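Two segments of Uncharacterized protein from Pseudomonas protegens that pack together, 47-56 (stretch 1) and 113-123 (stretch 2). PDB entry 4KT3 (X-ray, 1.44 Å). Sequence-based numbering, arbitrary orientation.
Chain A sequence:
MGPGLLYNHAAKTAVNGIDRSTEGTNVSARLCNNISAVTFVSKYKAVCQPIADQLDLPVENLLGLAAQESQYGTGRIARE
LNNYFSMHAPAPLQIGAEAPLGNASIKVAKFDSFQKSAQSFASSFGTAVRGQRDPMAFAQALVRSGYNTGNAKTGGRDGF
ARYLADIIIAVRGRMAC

Stretch 1, residues 47-56: VCQPIADQLD
Stretch 2, residues 113-123: SFQKSAQSFAS

Two helices pack side by side and run nearly parallel. The axes of helix 47-54 and helix 114-123 make an angle of 11° between their N-to-C directions and come within 10.2 Å. The first helix is kinked where V47 N and P50 N lack a bond to the turn before; a proline N has no hydrogen to give. In register, V47 CA lies 6.7 Å from Q115 CA, and I51 CA lies 7.0 Å from Q119 CA. At L55 (phi/psi -99/7) the first stretch leaves helical geometry; D56 follows at 52/52.

Backbone hydrogen bonds stay within each stretch. In the first, A52 N reaches C48 O at 3.0 Å. L55 N bonds I51 O at 3.1 Å and makes a weak bond to A52 O, also 3.1 Å. In the second, the i to i-4 pattern runs from S117 N to S113 O (3.1 Å) through S123 N to Q119 O (2.9 Å).

Side chains add local polar bonds. S113 (chi1 p) is the N-cap: S113 OG accepts from K116 N at 3.1 Å, satisfying an amide in the first turn. S117 OG (chi1 p) donates to F114 O at 2.8 Å. Q49 (t, p, chi3 58°) NE2 donates to D53 (m) OD1 at 2.9 Å, one turn along.

Between the stretches the contact is apolar, with no hydrogen bond among the modelled atoms; Q54 and Q115 end at CB. I51 (m, t) is a knob among Q115, A118, Q119 and A122. I51 CD1 lies 3.5 Å from A118 CB, and I51 CG2 lies 4.1 Å from A122 CB. The side chains of A118 and A122 stop at CB, and I51 packs against both. L55 (m, t) extends the patch: L55 CD1 is 4.1 Å from A122 CB and 4.4 Å from F121 CE2 (chi1 t, chi2 79°).

F114 (t, chi2 -74°) meets C48 and V47. C48 SG (chi1 m) meets the ring edge, 3.5 Å from F114 CE1, in a sulfur-aromatic contact. V47 CG2 (chi1 m) lies 4.1 Å from F114 CD1.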

# COMPACT_ATOMS: atom_id res chain seq x y z
N VAL A 47 8.39 16.77 -7.96
CA VAL A 47 9.72 16.15 -8.05
C VAL A 47 9.75 14.93 -8.97
O VAL A 47 10.79 14.61 -9.56
CB VAL A 47 10.37 15.85 -6.67
CG1 VAL A 47 10.58 17.15 -5.89
CG2 VAL A 47 9.55 14.90 -5.90
N CYS A 48 8.62 14.28 -9.16
CA CYS A 48 8.55 13.16 -10.09
C CYS A 48 8.58 13.57 -11.55
O CYS A 48 8.96 12.78 -12.39
CB CYS A 48 7.28 12.36 -9.87
SG CYS A 48 7.35 11.31 -8.43
N GLN A 49 8.16 14.79 -11.85
CA GLN A 49 7.98 15.19 -13.24
C GLN A 49 9.24 15.04 -14.11
O GLN A 49 9.16 14.46 -15.18
CB GLN A 49 7.40 16.59 -13.33
CG GLN A 49 6.94 16.96 -14.73
CD GLN A 49 5.71 16.18 -15.18
OE1 GLN A 49 4.65 16.23 -14.54
NE2 GLN A 49 5.84 15.48 -16.31
N PRO A 50 10.38 15.62 -13.69
CA PRO A 50 11.53 15.53 -14.62
C PRO A 50 12.04 14.10 -14.83
O PRO A 50 12.53 13.76 -15.90
CB PRO A 50 12.59 16.42 -13.97
CG PRO A 50 12.14 16.67 -12.55
CD PRO A 50 10.65 16.44 -12.50
N ILE A 51 11.89 13.26 -13.82
CA ILE A 51 12.30 11.88 -13.96
C ILE A 51 11.37 11.15 -14.93
O ILE A 51 11.82 10.43 -15.82
CB ILE A 51 12.34 11.20 -12.59
CG1 ILE A 51 13.31 11.97 -11.68
CG2 ILE A 51 12.76 9.74 -12.73
CD1 ILE A 51 13.22 11.62 -10.24
N ALA A 52 10.07 11.36 -14.78
CA ALA A 52 9.10 10.82 -15.72
C ALA A 52 9.39 11.33 -17.13
O ALA A 52 9.34 10.55 -18.08
CB ALA A 52 7.69 11.18 -15.29
N ASP A 53 9.68 12.62 -17.27
CA ASP A 53 10.00 13.19 -18.59
C ASP A 53 11.19 12.46 -19.21
O ASP A 53 11.17 12.11 -20.40
CB ASP A 53 10.32 14.68 -18.51
CG ASP A 53 9.12 15.54 -18.16
OD1 ASP A 53 7.96 15.07 -18.28
OD2 ASP A 53 9.35 16.72 -17.81
N GLN A 54 12.23 12.24 -18.40
CA GLN A 54 13.45 11.60 -18.90
C GLN A 54 13.16 10.17 -19.39
O GLN A 54 13.84 9.66 -20.29
CB GLN A 54 14.50 11.56 -17.79
N LEU A 55 12.14 9.54 -18.82
CA LEU A 55 11.77 8.18 -19.18
C LEU A 55 10.61 8.11 -20.18
O LEU A 55 10.10 7.03 -20.46
CB LEU A 55 11.38 7.41 -17.91
CG LEU A 55 12.48 7.20 -16.87
CD1 LEU A 55 11.97 6.40 -15.70
CD2 LEU A 55 13.69 6.53 -17.51
N ASP A 56 10.19 9.27 -20.70
CA ASP A 56 9.04 9.35 -21.59
C ASP A 56 7.82 8.65 -20.99
O ASP A 56 7.19 7.80 -21.63
CB ASP A 56 9.38 8.76 -22.96
CG ASP A 56 8.25 8.91 -23.96
OD1 ASP A 56 7.40 9.82 -23.80
OD2 ASP A 56 8.20 8.13 -24.94
N SER A 113 16.91 10.66 -0.17
CA SER A 113 15.65 11.35 -0.43
C SER A 113 14.77 10.55 -1.38
O SER A 113 15.24 9.65 -2.06
CB SER A 113 15.93 12.69 -1.07
OG SER A 113 16.53 12.51 -2.35
N PHE A 114 13.49 10.92 -1.42
CA PHE A 114 12.55 10.39 -2.41
C PHE A 114 13.18 10.50 -3.80
O PHE A 114 13.20 9.54 -4.57
CB PHE A 114 11.23 11.18 -2.36
CG PHE A 114 10.22 10.75 -3.38
CD1 PHE A 114 10.38 11.09 -4.71
CD2 PHE A 114 9.10 10.04 -3.01
CE1 PHE A 114 9.45 10.68 -5.67
CE2 PHE A 114 8.17 9.62 -3.96
CZ PHE A 114 8.34 9.94 -5.29
N GLN A 115 13.70 11.69 -4.10
CA GLN A 115 14.23 11.97 -5.42
C GLN A 115 15.33 10.97 -5.78
O GLN A 115 15.35 10.44 -6.91
CB GLN A 115 14.78 13.40 -5.48
N LYS A 116 16.25 10.72 -4.86
CA LYS A 116 17.32 9.76 -5.11
C LYS A 116 16.77 8.36 -5.32
O LYS A 116 17.27 7.63 -6.16
CB LYS A 116 18.36 9.76 -3.99
CG LYS A 116 19.22 10.99 -3.96
CD LYS A 116 20.28 10.97 -5.02
CE LYS A 116 21.13 12.23 -4.90
NZ LYS A 116 22.42 12.15 -5.61
N SER A 117 15.73 7.98 -4.58
CA SER A 117 15.17 6.65 -4.76
C SER A 117 14.54 6.53 -6.16
O SER A 117 14.62 5.45 -6.79
CB SER A 117 14.19 6.25 -3.63
OG SER A 117 12.90 6.84 -3.73
N ALA A 118 13.94 7.63 -6.63
CA ALA A 118 13.33 7.65 -7.96
C ALA A 118 14.42 7.58 -9.04
O ALA A 118 14.26 6.90 -10.06
CB ALA A 118 12.47 8.91 -8.14
N GLN A 119 15.51 8.31 -8.84
CA GLN A 119 16.65 8.26 -9.76
C GLN A 119 17.28 6.86 -9.79
O GLN A 119 17.79 6.41 -10.83
CB GLN A 119 17.68 9.34 -9.37
CG GLN A 119 17.15 10.76 -9.58
CD GLN A 119 18.08 11.83 -9.06
OE1 GLN A 119 18.85 11.63 -8.14
NE2 GLN A 119 17.99 13.00 -9.67
N SER A 120 17.25 6.18 -8.65
CA SER A 120 17.76 4.82 -8.56
C SER A 120 16.91 3.89 -9.40
O SER A 120 17.43 3.08 -10.20
CB SER A 120 17.76 4.37 -7.10
OG SER A 120 18.36 3.10 -6.97
N PHE A 121 15.59 3.98 -9.22
CA PHE A 121 14.65 3.24 -10.05
C PHE A 121 14.92 3.50 -11.54
O PHE A 121 15.01 2.57 -12.34
CB PHE A 121 13.20 3.62 -9.72
CG PHE A 121 12.22 3.08 -10.71
CD1 PHE A 121 11.82 1.75 -10.66
CD2 PHE A 121 11.76 3.86 -11.74
CE1 PHE A 121 10.97 1.23 -11.60
CE2 PHE A 121 10.91 3.34 -12.69
CZ PHE A 121 10.50 2.03 -12.62
N ALA A 122 15.10 4.77 -11.90
CA ALA A 122 15.35 5.14 -13.28
C ALA A 122 16.65 4.52 -13.80
O ALA A 122 16.71 4.06 -14.94
CB ALA A 122 15.40 6.65 -13.41
N SER A 123 17.69 4.53 -12.97
CA SER A 123 18.99 3.97 -13.33
C SER A 123 18.88 2.47 -13.64
O SER A 123 19.39 1.98 -14.66
CB SER A 123 19.99 4.22 -12.18
OG SER A 123 21.30 3.81 -12.52